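Local coordinates for dual specificity protein phosphatase 18 (Homo sapiens, PDB 2ESB), which dephosphorylates tyrosine- and threonine-phosphorylated MAP kinase peptides in vitro, preferring phosphotyrosine and doubly phosphorylated forms over phosphothreonine, at residues A[54-58]-A[102-106]; A[18-22]-A[31-35]; A[46-50]-A[89-93]; A[73-79]-A[144-150]; A[35-41]-A[57-61]. The contacts are given in a common frame with arbitrary orientation. Residues are numbered along the deposited sequence.

Interaction 1: A[54-58]-A[102-106]; sequences VEVVN and LHCAA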
# COMPACT_ATOMS: atom_id res chain seq x y z
N VAL A 54 7.08 -8.88 7.52
CA VAL A 54 7.41 -9.70 8.67
C VAL A 54 8.87 -9.47 9.00
O VAL A 54 9.26 -9.36 10.16
CB VAL A 54 7.24 -11.21 8.34
CG1 VAL A 54 7.68 -12.05 9.53
CG2 VAL A 54 5.80 -11.51 7.99
N GLU A 55 9.67 -9.34 7.94
CA GLU A 55 11.12 -9.26 8.06
C GLU A 55 11.86 -7.93 8.20
O GLU A 55 13.00 -7.93 8.68
CB GLU A 55 11.73 -10.05 6.89
CG GLU A 55 11.80 -9.28 5.55
CD GLU A 55 10.49 -9.28 4.77
OE1 GLU A 55 9.43 -9.65 5.33
OE2 GLU A 55 10.52 -8.91 3.58
N VAL A 56 11.27 -6.82 7.79
CA VAL A 56 11.96 -5.54 7.88
C VAL A 56 11.90 -4.95 9.29
O VAL A 56 10.83 -4.87 9.90
CB VAL A 56 11.37 -4.51 6.88
CG1 VAL A 56 12.16 -3.21 6.91
CG2 VAL A 56 11.37 -5.11 5.47
N VAL A 57 13.06 -4.54 9.79
CA VAL A 57 13.14 -3.93 11.12
C VAL A 57 13.22 -2.41 10.99
O VAL A 57 13.98 -1.89 10.18
CB VAL A 57 14.38 -4.42 11.87
CG1 VAL A 57 14.61 -3.54 13.12
CG2 VAL A 57 14.22 -5.90 12.24
N ASN A 58 12.41 -1.69 11.77
CA ASN A 58 12.44 -0.23 11.76
C ASN A 58 13.35 0.34 12.85
O ASN A 58 13.41 -0.21 13.96
CB ASN A 58 11.05 0.37 12.04
CG ASN A 58 10.11 0.27 10.86
OD1 ASN A 58 9.08 -0.39 10.93
ND2 ASN A 58 10.46 0.95 9.77
N LEU A 102 3.80 4.21 4.13
CA LEU A 102 3.53 2.79 4.07
C LEU A 102 4.78 2.23 3.40
O LEU A 102 5.17 2.73 2.36
CB LEU A 102 2.36 2.48 3.14
CG LEU A 102 0.94 2.41 3.67
CD1 LEU A 102 -0.02 2.26 2.47
CD2 LEU A 102 0.81 1.23 4.64
N HIS A 103 5.41 1.20 3.97
CA HIS A 103 6.57 0.59 3.33
C HIS A 103 6.62 -0.90 3.61
O HIS A 103 5.95 -1.41 4.51
CB HIS A 103 7.88 1.23 3.83
CG HIS A 103 8.34 0.71 5.16
ND1 HIS A 103 9.14 -0.41 5.29
CD2 HIS A 103 8.14 1.17 6.42
CE1 HIS A 103 9.41 -0.61 6.57
NE2 HIS A 103 8.82 0.34 7.28
N CYS A 104 7.38 -1.61 2.79
CA CYS A 104 7.57 -3.04 2.99
C CYS A 104 9.07 -3.22 2.71
O CYS A 104 9.86 -2.34 3.08
CB CYS A 104 6.65 -3.87 2.07
SG CYS A 104 6.58 -3.42 0.32
N ALA A 105 9.49 -4.31 2.09
CA ALA A 105 10.92 -4.46 1.84
C ALA A 105 11.33 -3.67 0.60
O ALA A 105 12.29 -2.89 0.63
CB ALA A 105 11.30 -5.94 1.69
N ALA A 106 10.61 -3.86 -0.50
CA ALA A 106 10.94 -3.16 -1.75
C ALA A 106 9.95 -2.07 -2.14
O ALA A 106 10.20 -1.33 -3.09
CB ALA A 106 11.04 -4.18 -2.89
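A histidine ring can brace a catalytic loop when both of its nitrogens are used, and His103 is a clear case. With the p rotamer the imidazole extends to the 54-58 loop, and His103 ND1 donates to Cys104 O (3.0 Å), while NE2 accepts from Asn58 ND2 at 3.0 Å. The asparagine reaches it in an m rotamer, its CA-to-CB bond sideways and its amide bending inward; Asn58 OD1 is held in turn by Asn51. Together these bonds fix the orientation of both polar groups. The segment 102-106 runs from the end of strand 100-103 into the phosphate-binding P-loop of the protein-tyrosine phosphatases, the HCXXXXXR signature, with Cys104 the predicted phosphocysteine nucleophile. A HEPES molecule, probably from the crystallisation liquor, places a sulfonate oxygen at the loop, hydrogen-bonded to Ala106 N and weakly to Ala105 N. Val56, t about chi1, points toward the loop and spreads its two methyls: CG1 meets the ring edge at His103 CE1 (3.8 Å), and CG2 rests on Ala105, 3.7 Å from its CA and 3.9 Å from its CB. Glu55 folds over through a p, m combination of chi1 and chi2, so that OE2 comes within 3.6 Å of Ala105 CB and forms a salt bridge with Arg110, the arginine that ends the signature.

Interaction 2: A[18-22]-A[31-35]; sequences SGLSQ and NGVAA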
# COMPACT_ATOMS: atom_id res chain seq x y z
N SER A 18 16.28 5.01 -3.45
CA SER A 18 15.62 4.77 -2.13
C SER A 18 14.97 6.03 -1.59
O SER A 18 15.39 6.58 -0.57
CB SER A 18 16.63 4.23 -1.12
OG SER A 18 17.05 2.92 -1.47
N GLY A 19 13.93 6.49 -2.28
CA GLY A 19 13.22 7.69 -1.84
C GLY A 19 11.77 7.40 -1.50
O GLY A 19 11.32 6.26 -1.54
N LEU A 20 11.03 8.45 -1.16
CA LEU A 20 9.63 8.31 -0.82
C LEU A 20 8.75 8.70 -2.00
O LEU A 20 8.89 9.80 -2.54
CB LEU A 20 9.27 9.20 0.37
CG LEU A 20 9.40 8.65 1.79
CD1 LEU A 20 10.71 7.90 1.97
CD2 LEU A 20 9.29 9.81 2.77
N SER A 21 7.86 7.80 -2.40
CA SER A 21 6.94 8.09 -3.49
C SER A 21 5.67 8.67 -2.87
O SER A 21 4.94 7.97 -2.16
CB SER A 21 6.61 6.82 -4.26
OG SER A 21 7.79 6.20 -4.76
N GLN A 22 5.39 9.94 -3.13
CA GLN A 22 4.20 10.54 -2.57
C GLN A 22 2.95 10.10 -3.35
O GLN A 22 2.91 10.21 -4.57
CB GLN A 22 4.31 12.06 -2.55
CG GLN A 22 3.09 12.71 -1.89
CD GLN A 22 3.31 14.17 -1.52
OE1 GLN A 22 4.11 14.87 -2.12
NE2 GLN A 22 2.57 14.63 -0.52
N ASN A 31 10.60 1.84 -0.00
CA ASN A 31 11.20 0.55 0.28
C ASN A 31 11.70 0.61 1.73
O ASN A 31 11.51 1.62 2.42
CB ASN A 31 12.35 0.26 -0.69
CG ASN A 31 13.50 1.21 -0.53
OD1 ASN A 31 13.44 2.16 0.26
ND2 ASN A 31 14.58 0.98 -1.28
N GLY A 32 12.35 -0.46 2.19
CA GLY A 32 12.83 -0.50 3.56
C GLY A 32 13.98 0.43 3.88
O GLY A 32 14.14 0.85 5.03
N VAL A 33 14.81 0.75 2.89
CA VAL A 33 15.93 1.64 3.13
C VAL A 33 15.47 3.04 3.50
O VAL A 33 15.89 3.62 4.51
CB VAL A 33 16.82 1.76 1.88
CG1 VAL A 33 18.01 2.66 2.18
CG2 VAL A 33 17.28 0.38 1.43
N ALA A 34 14.60 3.59 2.67
CA ALA A 34 14.08 4.93 2.87
C ALA A 34 13.33 5.06 4.18
O ALA A 34 13.39 6.10 4.83
CB ALA A 34 13.17 5.30 1.70
N ALA A 35 12.65 3.99 4.56
CA ALA A 35 11.85 3.96 5.77
C ALA A 35 12.64 4.19 7.06
O ALA A 35 12.06 4.51 8.09
CB ALA A 35 11.09 2.64 5.85
O HOH W 1 11.83 3.77 -2.19
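Ser18, the first residue modelled, begins the contact with a side-chain hydrogen bond. Its OG accepts from Asn31 ND2 at 3.1 Å and lies 3.6 Å from Val33 CB, while Ser18 O approaches Ala34 CB at 3.4 Å. The same asparagine uses its other amide atom locally: Asn31 OD1 accepts from Ala34 N (3.0 Å), an Asx motif that shapes the turn that faces Ser18. At Gly19 the link becomes indirect, a water donating to Gly19 O (2.6 Å) and accepting from Asn31 N (3.2 Å). Leu20 then switches to apolar contact, its CD1 3.6 Å from Ala34 CB. By Ser21 the chain has entered strand 21-24, which pairs with 27-30 through Ser21 and Ile29. The contact thus brackets the open end of this antiparallel hairpin, at one edge of the main sheet. Met40 of helix 38-43 packs against both Leu20 and Ala34, and Leu20 also reaches Leu101 of strand 100-103.

Interaction 3: A[46-50]-A[89-93]; sequences ITMVI and HIHSV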
# COMPACT_ATOMS: atom_id res chain seq x y z
N ILE A 46 6.92 13.04 7.82
CA ILE A 46 6.25 11.78 8.13
C ILE A 46 6.04 11.65 9.65
O ILE A 46 6.98 11.80 10.42
CB ILE A 46 7.07 10.56 7.65
CG1 ILE A 46 7.38 10.67 6.15
CG2 ILE A 46 6.30 9.28 7.94
CD1 ILE A 46 6.15 10.82 5.27
N THR A 47 4.81 11.33 10.07
CA THR A 47 4.51 11.20 11.50
C THR A 47 4.08 9.79 11.87
O THR A 47 4.04 9.45 13.06
CB THR A 47 3.39 12.16 11.94
OG1 THR A 47 2.21 11.91 11.17
CG2 THR A 47 3.81 13.60 11.76
N MET A 48 3.77 9.00 10.86
CA MET A 48 3.32 7.63 11.05
C MET A 48 4.00 6.71 10.03
O MET A 48 3.99 6.99 8.83
CB MET A 48 1.80 7.53 10.86
CG MET A 48 1.22 6.13 11.10
SD MET A 48 1.22 5.71 12.86
CE MET A 48 1.59 3.96 12.80
N VAL A 49 4.59 5.62 10.51
CA VAL A 49 5.25 4.66 9.64
C VAL A 49 4.58 3.30 9.81
O VAL A 49 4.51 2.75 10.91
CB VAL A 49 6.75 4.52 9.98
CG1 VAL A 49 7.36 3.39 9.14
CG2 VAL A 49 7.48 5.84 9.69
N ILE A 50 4.06 2.76 8.71
CA ILE A 50 3.40 1.46 8.73
C ILE A 50 4.24 0.48 7.92
O ILE A 50 4.33 0.56 6.70
CB ILE A 50 1.99 1.54 8.12
CG1 ILE A 50 1.15 2.57 8.89
CG2 ILE A 50 1.33 0.17 8.21
CD1 ILE A 50 -0.32 2.69 8.43
N HIS A 89 -6.78 3.88 9.50
CA HIS A 89 -5.66 4.42 10.26
C HIS A 89 -5.02 5.56 9.45
O HIS A 89 -4.74 6.62 9.97
CB HIS A 89 -4.63 3.31 10.53
CG HIS A 89 -3.60 3.66 11.57
ND1 HIS A 89 -2.74 4.73 11.44
CD2 HIS A 89 -3.25 3.03 12.71
CE1 HIS A 89 -1.89 4.74 12.46
NE2 HIS A 89 -2.18 3.72 13.24
N ILE A 90 -4.79 5.32 8.16
CA ILE A 90 -4.20 6.34 7.30
C ILE A 90 -5.08 7.59 7.30
O ILE A 90 -4.59 8.71 7.41
CB ILE A 90 -4.05 5.80 5.86
CG1 ILE A 90 -3.04 4.64 5.86
CG2 ILE A 90 -3.59 6.91 4.92
CD1 ILE A 90 -3.05 3.83 4.58
N HIS A 91 -6.38 7.38 7.20
CA HIS A 91 -7.33 8.48 7.20
C HIS A 91 -7.28 9.26 8.52
O HIS A 91 -7.28 10.49 8.50
CB HIS A 91 -8.75 7.95 6.98
CG HIS A 91 -9.80 9.01 7.01
ND1 HIS A 91 -9.85 10.03 6.08
CD2 HIS A 91 -10.81 9.24 7.88
CE1 HIS A 91 -10.85 10.85 6.38
NE2 HIS A 91 -11.44 10.39 7.47
N SER A 92 -7.23 8.56 9.65
CA SER A 92 -7.18 9.24 10.95
C SER A 92 -5.93 10.10 11.09
O SER A 92 -6.00 11.20 11.64
CB SER A 92 -7.24 8.24 12.10
OG SER A 92 -8.45 7.52 12.07
N VAL A 93 -4.80 9.58 10.62
CA VAL A 93 -3.55 10.33 10.67
C VAL A 93 -3.72 11.60 9.86
O VAL A 93 -3.30 12.68 10.29
CB VAL A 93 -2.37 9.51 10.09
CG1 VAL A 93 -1.12 10.38 9.93
CG2 VAL A 93 -2.06 8.34 11.01
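Met48, His89 and Val93 carry most of this strand-to-helix contact, an instance of how an alpha/beta fold layers a helix on its sheet. Met48 points toward the helix, and the p setting of its chi2 brings the sulfur round to the imidazole: Met48 SD lies 3.3 Å from His89 CE1 and 4.4 Å from the ring centroid, 74° off the normal, a Met-aromatic contact at the ring edge. One helical turn on, Val93 CG2 packs 3.9 Å from Met48 CB, so this methionine is held by both residues. Ile50 extends the apolar layer, its CD1 reaching Ile90 CG1 at 4.2 Å. The segments of strand 48-50 and helix 89-93 run nearly antiparallel (169°), their axes 10.5 Å apart. That direction follows from topology: helix 83-95 is the return limb of a beta-alpha-beta crossover from strand 65-68 to strand 100-103, which skips over strand 48-51 lying between them. Met67 of strand 65-68 accordingly touches Met48 and His89, while Thr100 of strand 100-103 meets Val93.

Interaction 4: A[73-79]-A[144-150]; sequences DSPNSRL and NSGFWEQ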
# COMPACT_ATOMS: atom_id res chain seq x y z
N ASP A 73 5.34 -11.61 1.54
CA ASP A 73 4.83 -11.29 0.22
C ASP A 73 4.50 -12.59 -0.49
O ASP A 73 5.23 -13.04 -1.38
CB ASP A 73 5.84 -10.48 -0.59
CG ASP A 73 5.32 -10.18 -2.00
OD1 ASP A 73 4.09 -9.95 -2.14
OD2 ASP A 73 6.13 -10.17 -2.95
N SER A 74 3.39 -13.19 -0.08
CA SER A 74 2.93 -14.45 -0.63
C SER A 74 1.47 -14.32 -1.03
O SER A 74 0.69 -13.66 -0.35
CB SER A 74 3.07 -15.57 0.40
OG SER A 74 2.22 -16.65 0.10
N PRO A 75 1.08 -14.98 -2.13
CA PRO A 75 -0.32 -14.90 -2.57
C PRO A 75 -1.28 -15.46 -1.51
O PRO A 75 -2.48 -15.17 -1.53
CB PRO A 75 -0.32 -15.71 -3.87
CG PRO A 75 0.80 -16.70 -3.65
CD PRO A 75 1.87 -15.84 -3.02
N ASN A 76 -0.74 -16.24 -0.58
CA ASN A 76 -1.56 -16.84 0.48
C ASN A 76 -1.73 -15.94 1.70
O ASN A 76 -2.65 -16.14 2.49
CB ASN A 76 -0.94 -18.17 0.91
CG ASN A 76 -0.75 -19.13 -0.24
OD1 ASN A 76 -1.71 -19.45 -0.96
ND2 ASN A 76 0.48 -19.58 -0.44
N SER A 77 -0.86 -14.95 1.86
CA SER A 77 -0.95 -14.05 3.00
C SER A 77 -2.25 -13.25 2.98
O SER A 77 -2.60 -12.63 1.98
CB SER A 77 0.25 -13.10 3.02
OG SER A 77 1.44 -13.82 3.25
N ARG A 78 -2.95 -13.24 4.11
CA ARG A 78 -4.21 -12.53 4.23
C ARG A 78 -4.06 -11.03 4.49
O ARG A 78 -4.52 -10.52 5.52
CB ARG A 78 -5.06 -13.16 5.35
CG ARG A 78 -5.41 -14.62 5.11
CD ARG A 78 -6.24 -15.16 6.27
NE ARG A 78 -7.50 -14.43 6.43
CZ ARG A 78 -8.43 -14.34 5.49
NH1 ARG A 78 -8.26 -14.94 4.32
NH2 ARG A 78 -9.54 -13.64 5.71
N LEU A 79 -3.45 -10.31 3.56
CA LEU A 79 -3.28 -8.87 3.72
C LEU A 79 -4.66 -8.25 3.81
O LEU A 79 -4.84 -7.22 4.46
CB LEU A 79 -2.55 -8.26 2.52
CG LEU A 79 -1.27 -7.47 2.74
CD1 LEU A 79 -1.00 -6.67 1.47
CD2 LEU A 79 -1.37 -6.53 3.95
N ASN A 144 1.45 -8.97 -5.76
CA ASN A 144 1.46 -10.34 -6.26
C ASN A 144 0.03 -10.70 -6.61
O ASN A 144 -0.91 -10.03 -6.16
CB ASN A 144 2.07 -11.32 -5.23
CG ASN A 144 1.20 -11.54 -4.00
OD1 ASN A 144 0.03 -11.94 -4.11
ND2 ASN A 144 1.77 -11.30 -2.82
N SER A 145 -0.16 -11.73 -7.43
CA SER A 145 -1.50 -12.13 -7.86
C SER A 145 -2.51 -12.43 -6.75
O SER A 145 -3.72 -12.20 -6.94
CB SER A 145 -1.40 -13.33 -8.82
OG SER A 145 -0.87 -12.91 -10.06
N GLY A 146 -2.06 -12.94 -5.62
CA GLY A 146 -2.99 -13.21 -4.54
C GLY A 146 -3.55 -11.90 -3.98
O GLY A 146 -4.72 -11.80 -3.62
N PHE A 147 -2.70 -10.88 -3.89
CA PHE A 147 -3.15 -9.59 -3.38
C PHE A 147 -4.14 -8.99 -4.38
O PHE A 147 -5.09 -8.31 -3.99
CB PHE A 147 -1.95 -8.66 -3.17
CG PHE A 147 -1.02 -9.09 -2.05
CD1 PHE A 147 0.23 -8.49 -1.89
CD2 PHE A 147 -1.41 -10.07 -1.14
CE1 PHE A 147 1.09 -8.87 -0.85
CE2 PHE A 147 -0.57 -10.46 -0.09
CZ PHE A 147 0.68 -9.86 0.06
N TRP A 148 -3.94 -9.23 -5.67
CA TRP A 148 -4.87 -8.72 -6.67
C TRP A 148 -6.25 -9.34 -6.46
O TRP A 148 -7.26 -8.64 -6.48
CB TRP A 148 -4.36 -8.99 -8.09
CG TRP A 148 -3.42 -7.93 -8.57
CD1 TRP A 148 -2.07 -8.04 -8.75
CD2 TRP A 148 -3.76 -6.57 -8.89
NE1 TRP A 148 -1.55 -6.83 -9.16
CE2 TRP A 148 -2.57 -5.92 -9.25
CE3 TRP A 148 -4.97 -5.85 -8.90
CZ2 TRP A 148 -2.54 -4.56 -9.63
CZ3 TRP A 148 -4.94 -4.51 -9.27
CH2 TRP A 148 -3.74 -3.88 -9.63
N GLU A 149 -6.30 -10.65 -6.24
CA GLU A 149 -7.58 -11.32 -6.00
C GLU A 149 -8.24 -10.71 -4.76
O GLU A 149 -9.46 -10.51 -4.72
CB GLU A 149 -7.37 -12.82 -5.77
CG GLU A 149 -6.99 -13.62 -6.99
CD GLU A 149 -6.40 -14.98 -6.63
OE1 GLU A 149 -6.90 -15.62 -5.68
OE2 GLU A 149 -5.44 -15.42 -7.31
N GLN A 150 -7.44 -10.43 -3.74
CA GLN A 150 -7.96 -9.83 -2.51
C GLN A 150 -8.48 -8.42 -2.77
O GLN A 150 -9.53 -8.03 -2.24
CB GLN A 150 -6.88 -9.82 -1.43
CG GLN A 150 -6.63 -11.20 -0.83
CD GLN A 150 -5.37 -11.26 0.01
OE1 GLN A 150 -5.13 -10.37 0.82
NE2 GLN A 150 -4.57 -12.30 -0.17
O HOH W 2 -5.37 -14.70 -1.72
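The loop carrying Asp73 borders the active site and probably corresponds to the general-acid loop of dual specificity phosphatases; the Asp73 side chain is about 3 Å from the bound HEPES and about 7 Å from the side chain of Cys104. The loop packs on the first turns of helix 145-159. Asn144, the N-cap, uses both ends of its amide: OD1 accepts from Phe147 N (2.9 Å), capping the helix, while ND2 donates to Asp73 OD1 (2.8 Å), an oxygen also bound by Ser109 OG. The loop next makes a type I turn from Ser74 to Ser77, reinforced by an ST turn in which Ser74 OG accepts from Asn76 N at 3.1 Å. The turn fits closely on Gly146, whose CA is 3.6 Å from Pro75 O; a beta carbon there would stand only 2.2 Å from that oxygen. Farther along, Gln150 NE2 donates to Ser77 O (2.9 Å) and to a water (3.0 Å) that in turn donates to Pro75 O (2.9 Å), while its OE1 is taken by Cys80 N. Below the polar layer Leu79 CD1 sits over the Phe147 ring, 3.8 Å from its centroid, a CH-pi contact. On the way from strand 65-68 to helix 83-95, Leu79 thus lies between Phe147 of helix 145-159 and Ala113 and Leu114 of helix 110-122, whose Arg110 touches Asp73 and Phe147.

Interaction 5: A[35-41]-A[57-61]; sequences ANNKLML and VNTLY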
# COMPACT_ATOMS: atom_id res chain seq x y z
N ALA A 35 12.65 3.99 4.56
CA ALA A 35 11.85 3.96 5.77
C ALA A 35 12.64 4.19 7.06
O ALA A 35 12.06 4.51 8.09
CB ALA A 35 11.09 2.64 5.85
N ASN A 36 13.95 4.00 7.01
CA ASN A 36 14.79 4.22 8.19
C ASN A 36 15.75 5.39 7.97
O ASN A 36 16.73 5.55 8.70
CB ASN A 36 15.58 2.95 8.53
CG ASN A 36 14.70 1.85 9.09
OD1 ASN A 36 14.94 0.67 8.84
ND2 ASN A 36 13.68 2.23 9.85
N ASN A 37 15.46 6.20 6.95
CA ASN A 37 16.27 7.38 6.63
C ASN A 37 15.64 8.54 7.41
O ASN A 37 14.65 9.13 6.99
CB ASN A 37 16.19 7.68 5.14
CG ASN A 37 17.06 8.85 4.73
OD1 ASN A 37 17.21 9.82 5.47
ND2 ASN A 37 17.62 8.77 3.54
N LYS A 38 16.23 8.86 8.56
CA LYS A 38 15.70 9.92 9.41
C LYS A 38 15.46 11.25 8.70
O LYS A 38 14.39 11.84 8.82
CB LYS A 38 16.63 10.12 10.61
CG LYS A 38 16.09 11.04 11.69
CD LYS A 38 17.11 11.17 12.82
CE LYS A 38 16.62 12.03 13.97
NZ LYS A 38 17.68 12.11 15.01
N LEU A 39 16.45 11.72 7.95
CA LEU A 39 16.31 13.00 7.25
C LEU A 39 15.15 13.02 6.28
O LEU A 39 14.42 14.01 6.17
CB LEU A 39 17.59 13.34 6.49
CG LEU A 39 18.76 13.84 7.34
CD1 LEU A 39 19.95 14.14 6.44
CD2 LEU A 39 18.33 15.08 8.10
N MET A 40 14.98 11.91 5.56
CA MET A 40 13.91 11.80 4.59
C MET A 40 12.55 11.80 5.27
O MET A 40 11.59 12.36 4.75
CB MET A 40 14.09 10.52 3.78
CG MET A 40 13.30 10.52 2.49
SD MET A 40 13.89 9.23 1.41
CE MET A 40 15.38 9.98 0.82
N LEU A 41 12.47 11.16 6.43
CA LEU A 41 11.21 11.13 7.16
C LEU A 41 10.87 12.54 7.66
O LEU A 41 9.75 13.03 7.47
CB LEU A 41 11.32 10.18 8.36
CG LEU A 41 11.51 8.70 8.00
CD1 LEU A 41 11.73 7.91 9.27
CD2 LEU A 41 10.30 8.17 7.23
N VAL A 57 13.06 -4.54 9.79
CA VAL A 57 13.14 -3.93 11.12
C VAL A 57 13.22 -2.41 10.99
O VAL A 57 13.98 -1.89 10.18
CB VAL A 57 14.38 -4.42 11.87
CG1 VAL A 57 14.61 -3.54 13.12
CG2 VAL A 57 14.22 -5.90 12.24
N ASN A 58 12.41 -1.69 11.77
CA ASN A 58 12.44 -0.23 11.76
C ASN A 58 13.35 0.34 12.85
O ASN A 58 13.41 -0.21 13.96
CB ASN A 58 11.05 0.37 12.04
CG ASN A 58 10.11 0.27 10.86
OD1 ASN A 58 9.08 -0.39 10.93
ND2 ASN A 58 10.46 0.95 9.77
N THR A 59 14.03 1.43 12.53
CA THR A 59 14.84 2.16 13.51
C THR A 59 13.74 3.09 14.03
O THR A 59 13.03 3.70 13.23
CB THR A 59 15.93 3.01 12.83
OG1 THR A 59 16.79 2.17 12.06
CG2 THR A 59 16.76 3.74 13.89
N LEU A 60 13.57 3.20 15.34
CA LEU A 60 12.50 4.04 15.88
C LEU A 60 12.97 5.44 16.23
O LEU A 60 13.54 5.66 17.30
CB LEU A 60 11.90 3.37 17.12
CG LEU A 60 11.55 1.89 16.99
CD1 LEU A 60 10.91 1.40 18.29
CD2 LEU A 60 10.60 1.68 15.82
N TYR A 61 12.72 6.39 15.33
CA TYR A 61 13.13 7.76 15.58
C TYR A 61 12.13 8.51 16.44
O TYR A 61 10.95 8.15 16.51
CB TYR A 61 13.37 8.50 14.26
CG TYR A 61 14.47 7.87 13.43
CD1 TYR A 61 14.21 7.34 12.17
CD2 TYR A 61 15.78 7.82 13.91
CE1 TYR A 61 15.22 6.76 11.41
CE2 TYR A 61 16.80 7.26 13.16
CZ TYR A 61 16.52 6.73 11.91
OH TYR A 61 17.55 6.20 11.16
O HOH W 3 12.44 4.96 10.84
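A hydrogen bond, a water bridge and packing round an aromatic ring join these segments. The bond is short: Tyr61 OH donates to Asn36 O at 2.7 Å. The bridging water donates to Ala35 O and Thr59 O, 2.8 Å from each, joining backbone to backbone. Asn36 lies against residues 57-59, and 57-61 buries 96 Å² of it. The contact belongs to the flank of the phosphatase domain, where the loop between strands 48-51 and 65-68 folds back over the approach to helix 38-43. That helix is capped by Asn37, whose OD1 accepts from Met40 N at 3.1 Å. The apolar part centres on Tyr61, whose CA-to-CB bond points toward 35-41. Lys38 CB sits over one face, 3.7 Å from the ring centroid and 13° off its normal, a CH-pi contact; the rest of the lysine chain, t at every chi, leads away from the loop. Leu41, one turn further, touches the ring edge, its CD1 3.9 Å from Tyr61 CD1. The backbone Tyr61 N is hydrogen-bonded to Tyr66 OH of strand 65-68.

How the interactions relate
Interactions 1 and 4 approach the catalytic pocket from separate loops. Their nearest atoms are about 6 Å apart, yet the side chains of Ala105 and Asp73 are each about 3 Å from the bound HEPES. Interaction 2 touches the P-loop, with Ala105 O 2.9 Å from Gly32 N, a probable hydrogen bond, and Ala35, shared by interactions 2 and 5, packs its CB 3.3 Å from His103 CD2. Asn58 belongs to interactions 1 and 5. Interaction 3 meets interaction 1 at Ile50 O and His103 N (3.0 Å) and interaction 5 at Ile46 N and Leu41 O (2.8 Å), both probable hydrogen bonds. Interactions 4 and 5 are farthest apart, their centres separated by about 27 Å.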